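Local coordinates for mRNA-binding protein PUF3 (Saccharomyces cerevisiae, PDB 3K49) that binds the 3'-UTR of mRNAs for mitochondrial proteins through its Pumilio-repeat domain and promotes deadenylation and decay of COX17 mRNA, at residues I243-E246 with I247-V251; I205-E208 with L209-F212. All coordinates share one frame; numbering follows the deposited sequence.

Interaction 1 of 2, residues I243-E246 with I247-V251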
ATOM      1  N   ILE A 243       7.679 -19.491  -6.563  1.00 63.37           N
ATOM      2  CA  ILE A 243       7.304 -18.310  -7.336  1.00 58.43           C
ATOM      3  C   ILE A 243       8.413 -17.265  -7.296  1.00 55.51           C
ATOM      4  O   ILE A 243       8.665 -16.576  -8.284  1.00 49.45           O
ATOM      5  CB  ILE A 243       5.998 -17.684  -6.819  1.00 67.12           C
ATOM      6  CG1 ILE A 243       4.868 -18.715  -6.846  1.00 71.50           C
ATOM      7  CG2 ILE A 243       5.630 -16.456  -7.641  1.00 63.26           C
ATOM      8  CD1 ILE A 243       4.574 -19.263  -8.225  1.00 76.11           C
ATOM      9  N   LYS A 244       9.078 -17.145  -6.150  1.00 48.29           N
ATOM     10  CA  LYS A 244      10.173 -16.189  -6.044  1.00 52.28           C
ATOM     11  C   LYS A 244      11.299 -16.550  -7.007  1.00 47.88           C
ATOM     12  O   LYS A 244      11.973 -15.674  -7.543  1.00 43.80           O
ATOM     13  CB  LYS A 244      10.705 -16.094  -4.621  1.00 44.06           C
ATOM     14  CG  LYS A 244      11.727 -14.983  -4.450  1.00 48.94           C
ATOM     15  CD  LYS A 244      12.247 -14.927  -3.027  1.00 61.01           C
ATOM     16  CE  LYS A 244      13.327 -13.868  -2.848  1.00 49.31           C
ATOM     17  NZ  LYS A 244      13.553 -13.587  -1.388  1.00 52.35           N
ATOM     18  N   GLN A 245      11.487 -17.846  -7.227  1.00 49.01           N
ATOM     19  CA  GLN A 245      12.480 -18.328  -8.173  1.00 51.05           C
ATOM     20  C   GLN A 245      12.104 -18.002  -9.636  1.00 54.62           C
ATOM     21  O   GLN A 245      12.933 -17.493 -10.392  1.00 49.93           O
ATOM     22  CB  GLN A 245      12.710 -19.834  -7.983  1.00 61.22           C
ATOM     23  CG  GLN A 245      13.800 -20.438  -8.883  1.00 61.63           C
ATOM     24  CD  GLN A 245      15.189 -19.878  -8.596  1.00 50.98           C
ATOM     25  OE1 GLN A 245      15.485 -19.488  -7.475  1.00 57.05           O
ATOM     26  NE2 GLN A 245      16.039 -19.836  -9.614  1.00 48.94           N
ATOM     27  N   GLU A 246      10.859 -18.280 -10.029  1.00 47.24           N
ATOM     28  CA  GLU A 246      10.390 -17.951 -11.386  1.00 47.80           C
ATOM     29  C   GLU A 246      10.477 -16.463 -11.676  1.00 44.94           C
ATOM     30  O   GLU A 246      10.561 -16.050 -12.828  1.00 44.06           O
ATOM     31  CB  GLU A 246       8.946 -18.424 -11.615  1.00 46.77           C
ATOM     32  CG  GLU A 246       8.654 -19.781 -10.978  1.00 70.40           C
ATOM     33  CD  GLU A 246       7.172 -20.082 -10.829  1.00 79.52           C
ATOM     34  OE1 GLU A 246       6.446 -20.047 -11.853  1.00 82.34           O
ATOM     35  OE2 GLU A 246       6.743 -20.363  -9.683  1.00 75.07           O
ATOM     36  N   ILE A 247      10.425 -15.648 -10.631  1.00 51.61           N
ATOM     37  CA  ILE A 247      10.509 -14.212 -10.824  1.00 49.44           C
ATOM     38  C   ILE A 247      11.955 -13.857 -11.107  1.00 41.31           C
ATOM     39  O   ILE A 247      12.247 -13.152 -12.066  1.00 49.51           O
ATOM     40  CB  ILE A 247       9.980 -13.427  -9.616  1.00 41.78           C
ATOM     41  CG1 ILE A 247       8.478 -13.661  -9.444  1.00 36.01           C
ATOM     42  CG2 ILE A 247      10.259 -11.956  -9.802  1.00 35.90           C
ATOM     43  CD1 ILE A 247       7.952 -13.343  -8.045  1.00 33.94           C
ATOM     44  N   ILE A 248      12.856 -14.368 -10.274  1.00 37.10           N
ATOM     45  CA  ILE A 248      14.282 -14.216 -10.496  1.00 42.29           C
ATOM     46  C   ILE A 248      14.689 -14.758 -11.883  1.00 50.76           C
ATOM     47  O   ILE A 248      15.371 -14.088 -12.671  1.00 43.27           O
ATOM     48  CB  ILE A 248      15.082 -14.987  -9.434  1.00 45.02           C
ATOM     49  CG1 ILE A 248      14.767 -14.471  -8.027  1.00 53.06           C
ATOM     50  CG2 ILE A 248      16.564 -14.888  -9.719  1.00 45.36           C
ATOM     51  CD1 ILE A 248      15.094 -13.000  -7.813  1.00 53.51           C
ATOM     52  N   GLU A 249      14.274 -15.983 -12.176  1.00 53.62           N
ATOM     53  CA  GLU A 249      14.623 -16.598 -13.449  1.00 56.71           C
ATOM     54  C   GLU A 249      14.125 -15.738 -14.584  1.00 47.39           C
ATOM     55  O   GLU A 249      14.859 -15.511 -15.537  1.00 50.07           O
ATOM     56  CB  GLU A 249      14.082 -18.022 -13.550  1.00 52.57           C
ATOM     57  CG  GLU A 249      14.829 -19.000 -12.652  1.00 51.74           C
ATOM     58  CD  GLU A 249      14.036 -20.273 -12.375  1.00 78.77           C
ATOM     59  OE1 GLU A 249      12.801 -20.277 -12.588  1.00 74.17           O
ATOM     60  OE2 GLU A 249      14.653 -21.273 -11.932  1.00 82.48           O
ATOM     61  N   THR A 250      12.904 -15.220 -14.461  1.00 40.36           N
ATOM     62  CA  THR A 250      12.336 -14.394 -15.521  1.00 34.11           C
ATOM     63  C   THR A 250      13.078 -13.083 -15.648  1.00 36.62           C
ATOM     64  O   THR A 250      13.299 -12.604 -16.754  1.00 37.05           O
ATOM     65  CB  THR A 250      10.845 -14.113 -15.314  1.00 34.17           C
ATOM     66  OG1 THR A 250      10.129 -15.350 -15.226  1.00 42.67           O
ATOM     67  CG2 THR A 250      10.303 -13.315 -16.482  1.00 36.34           C
ATOM     68  N   VAL A 251      13.471 -12.505 -14.514  1.00 40.02           N
ATOM     69  CA  VAL A 251      14.243 -11.267 -14.532  1.00 40.02           C
ATOM     70  C   VAL A 251      15.641 -11.529 -15.098  1.00 48.21           C
ATOM     71  O   VAL A 251      16.203 -10.697 -15.817  1.00 46.91           O
ATOM     72  CB  VAL A 251      14.385 -10.633 -13.133  1.00 45.99           C
ATOM     73  CG1 VAL A 251      15.217  -9.364 -13.224  1.00 41.17           C
ATOM     74  CG2 VAL A 251      13.026 -10.336 -12.530  1.00 44.11           C
TER
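Q245 and E249, one helical turn apart, turn their polar ends to each other at about a right angle. The Q245 chain leaves with CG opposite the backbone N (chi1 -177°) and then bends at chi2, which swings the amide along the helix toward the glutamate. NE2 of Q245 donates to OE2 of E249 over 3.1 Å. The bond lies close to the amide plane, yet it reaches the carboxylate from above, consistent with the two flat groups standing 83° apart. The other end of the amide is held as well, since OE1 of Q245 takes a hydrogen bond from Q279; with a partner at each end, the amide's rotation is probably fixed.

T250 turns back on its own helix. Its OG1 sits beside the backbone N and opposite the carbonyl carbon (chi1 -57°), within 2.5 Å of O of E246, to which it donates almost in line with the C=O. N of T250 donates to the same oxygen at 3.0 Å from above the carbonyl plane, so O of E246 is gripped twice. On the buried side the contact is apolar: CG2 of I243 meets CD1 of I247 at 3.9 Å, the two branched chains crossing obliquely. Regular i to i+4 backbone bonds underlie all this, including N of E249 to O of Q245 at 2.7 Å.

The segment belongs to helix 238-252, where Pumilio repeat 6 gives way to repeat 7. I247 packs on I226, V229 and L230 of helix 222-230, while I248 reaches Q279 and I283 of helix 277-284. The ammonium of K244 bonds to the carbonyl oxygens of Y274 and Q232, and V251 lies against helix 264-274.

Interaction 2 of 2, residues I205-E208 with L209-F212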
ATOM      1  N   ILE A 205      -3.786 -18.082  -4.685  1.00 44.49           N
ATOM      2  CA  ILE A 205      -3.551 -16.803  -5.342  1.00 50.30           C
ATOM      3  C   ILE A 205      -2.359 -16.851  -6.296  1.00 41.81           C
ATOM      4  O   ILE A 205      -2.398 -16.283  -7.383  1.00 36.20           O
ATOM      5  CB  ILE A 205      -3.277 -15.696  -4.298  1.00 50.66           C
ATOM      6  CG1 ILE A 205      -4.575 -15.255  -3.610  1.00 46.32           C
ATOM      7  CG2 ILE A 205      -2.547 -14.514  -4.936  1.00 35.97           C
ATOM      8  CD1 ILE A 205      -4.357 -14.263  -2.537  1.00 41.14           C
ATOM      9  N   LEU A 206      -1.285 -17.495  -5.852  1.00 45.37           N
ATOM     10  CA  LEU A 206      -0.039 -17.544  -6.606  1.00 44.44           C
ATOM     11  C   LEU A 206      -0.160 -18.468  -7.825  1.00 50.53           C
ATOM     12  O   LEU A 206       0.583 -18.333  -8.800  1.00 47.61           O
ATOM     13  CB  LEU A 206       1.105 -17.994  -5.699  1.00 39.17           C
ATOM     14  CG  LEU A 206       1.458 -16.987  -4.605  1.00 46.41           C
ATOM     15  CD1 LEU A 206       2.503 -17.567  -3.653  1.00 54.91           C
ATOM     16  CD2 LEU A 206       1.922 -15.679  -5.210  1.00 34.37           C
ATOM     17  N   ASN A 207      -1.101 -19.405  -7.755  1.00 46.40           N
ATOM     18  CA  ASN A 207      -1.414 -20.278  -8.877  1.00 48.20           C
ATOM     19  C   ASN A 207      -2.050 -19.544 -10.059  1.00 48.12           C
ATOM     20  O   ASN A 207      -1.826 -19.901 -11.204  1.00 55.70           O
ATOM     21  CB  ASN A 207      -2.329 -21.417  -8.416  1.00 55.65           C
ATOM     22  CG  ASN A 207      -1.562 -22.548  -7.727  1.00 69.15           C
ATOM     23  OD1 ASN A 207      -0.329 -22.523  -7.644  1.00 59.59           O
ATOM     24  ND2 ASN A 207      -2.293 -23.543  -7.233  1.00 56.63           N
ATOM     25  N   GLU A 208      -2.850 -18.523  -9.781  1.00 48.17           N
ATOM     26  CA  GLU A 208      -3.474 -17.747 -10.845  1.00 47.82           C
ATOM     27  C   GLU A 208      -2.518 -16.694 -11.411  1.00 52.54           C
ATOM     28  O   GLU A 208      -2.839 -16.012 -12.385  1.00 53.21           O
ATOM     29  CB  GLU A 208      -4.767 -17.081 -10.358  1.00 45.11           C
ATOM     30  CG  GLU A 208      -5.860 -18.061  -9.961  1.00 46.76           C
ATOM     31  CD  GLU A 208      -7.245 -17.431  -9.985  1.00 64.85           C
ATOM     32  OE1 GLU A 208      -8.207 -18.042  -9.458  1.00 66.10           O
ATOM     33  OE2 GLU A 208      -7.373 -16.319 -10.540  1.00 67.16           O
ATOM     34  N   LEU A 209      -1.344 -16.562 -10.804  1.00 42.31           N
ATOM     35  CA  LEU A 209      -0.393 -15.550 -11.249  1.00 45.96           C
ATOM     36  C   LEU A 209       0.847 -16.184 -11.897  1.00 54.54           C
ATOM     37  O   LEU A 209       1.545 -15.543 -12.681  1.00 47.65           O
ATOM     38  CB  LEU A 209       0.043 -14.680 -10.060  1.00 40.13           C
ATOM     39  CG  LEU A 209      -1.010 -13.982  -9.194  1.00 47.72           C
ATOM     40  CD1 LEU A 209      -0.335 -13.035  -8.233  1.00 43.42           C
ATOM     41  CD2 LEU A 209      -1.997 -13.222 -10.064  1.00 47.27           C
ATOM     42  N   LYS A 210       1.136 -17.436 -11.550  1.00 44.11           N
ATOM     43  CA  LYS A 210       2.406 -18.033 -11.921  1.00 45.68           C
ATOM     44  C   LYS A 210       2.574 -18.316 -13.419  1.00 48.49           C
ATOM     45  O   LYS A 210       3.625 -18.783 -13.842  1.00 53.98           O
ATOM     46  CB  LYS A 210       2.670 -19.290 -11.093  1.00 53.37           C
ATOM     47  CG  LYS A 210       1.715 -20.449 -11.338  1.00 56.67           C
ATOM     48  CD  LYS A 210       2.274 -21.735 -10.690  1.00 59.21           C
ATOM     49  CE  LYS A 210       1.324 -22.909 -10.837  1.00 57.41           C
ATOM     50  NZ  LYS A 210       1.597 -23.979  -9.856  1.00 59.09           N
ATOM     51  N   ASP A 211       1.551 -18.025 -14.219  1.00 53.43           N
ATOM     52  CA  ASP A 211       1.654 -18.169 -15.669  1.00 47.58           C
ATOM     53  C   ASP A 211       1.798 -16.812 -16.345  1.00 40.94           C
ATOM     54  O   ASP A 211       1.879 -16.727 -17.563  1.00 47.85           O
ATOM     55  CB  ASP A 211       0.438 -18.911 -16.252  1.00 45.46           C
ATOM     56  CG  ASP A 211       0.400 -20.391 -15.875  1.00 59.92           C
ATOM     57  OD1 ASP A 211      -0.681 -21.006 -16.008  1.00 64.73           O
ATOM     58  OD2 ASP A 211       1.442 -20.943 -15.452  1.00 64.94           O
ATOM     59  N   PHE A 212       1.870 -15.751 -15.554  1.00 41.05           N
ATOM     60  CA  PHE A 212       1.803 -14.400 -16.098  1.00 43.91           C
ATOM     61  C   PHE A 212       2.824 -13.417 -15.542  1.00 42.70           C
ATOM     62  O   PHE A 212       2.648 -12.210 -15.691  1.00 40.81           O
ATOM     63  CB  PHE A 212       0.396 -13.848 -15.896  1.00 45.58           C
ATOM     64  CG  PHE A 212      -0.662 -14.716 -16.507  1.00 62.16           C
ATOM     65  CD1 PHE A 212      -0.744 -14.864 -17.894  1.00 58.70           C
ATOM     66  CD2 PHE A 212      -1.552 -15.412 -15.708  1.00 53.42           C
ATOM     67  CE1 PHE A 212      -1.709 -15.682 -18.475  1.00 54.61           C
ATOM     68  CE2 PHE A 212      -2.525 -16.230 -16.277  1.00 59.99           C
ATOM     69  CZ  PHE A 212      -2.604 -16.365 -17.666  1.00 65.36           C
TER
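L209 lays its isobutyl group over I205, with CG 3.2 Å from O of I205 and CD1 4.2 Å from CG2 of I205. Its CG stands opposite its own carbonyl carbon (chi1 -54°), which directs the branch back along the helix toward I205. I177 and S181 of helix 177-181 also touch this leucine, and an alanine here would probably open a gap between that helix and I205. In the backbone, O of L206 takes two weak hydrogen bonds, from N of L209 at 3.3 Å and from N of K210 at 2.9 Å.

K210 runs side by side with N207, both pointing the same way, and its extended chain brings NZ to a weak hydrogen bond with OD1 of N207 at 3.3 Å. At the far end, O of E208 approaches the edge of the F212 ring, close to its plane, 3.6 Å from CD2 of F212. The carboxylate of E208 turns to another backbone, where OE1 accepts from N of G175.

L209 to F212 form a type I beta turn, closed by N of F212 donating to O of L209 at 2.9 Å, and F212 is the N-cap residue of helix 213-218. The arrangement is a type I turn joining two helices where Pumilio repeat 5 passes into repeat 6 of the all-helical RNA-binding domain.

Interaction 2 precedes interaction 1 along the chain, and their centres lie about 12 Å apart on the same side of the chain's centre. They meet through apolar side chains: CG1 of I243 lies 4.0 Å from CB of L206. Helix 238-252 thus rests against the junction 205-212, while E246, I247 and T250 also touch I213 in the helix that the junction leads into. Together they mark the two ends of Pumilio repeat 6. Neither touches the bound RNA, whose nearest atoms are about 12 Å from interaction 1 and 13 Å from interaction 2; both concern how neighbouring repeats join.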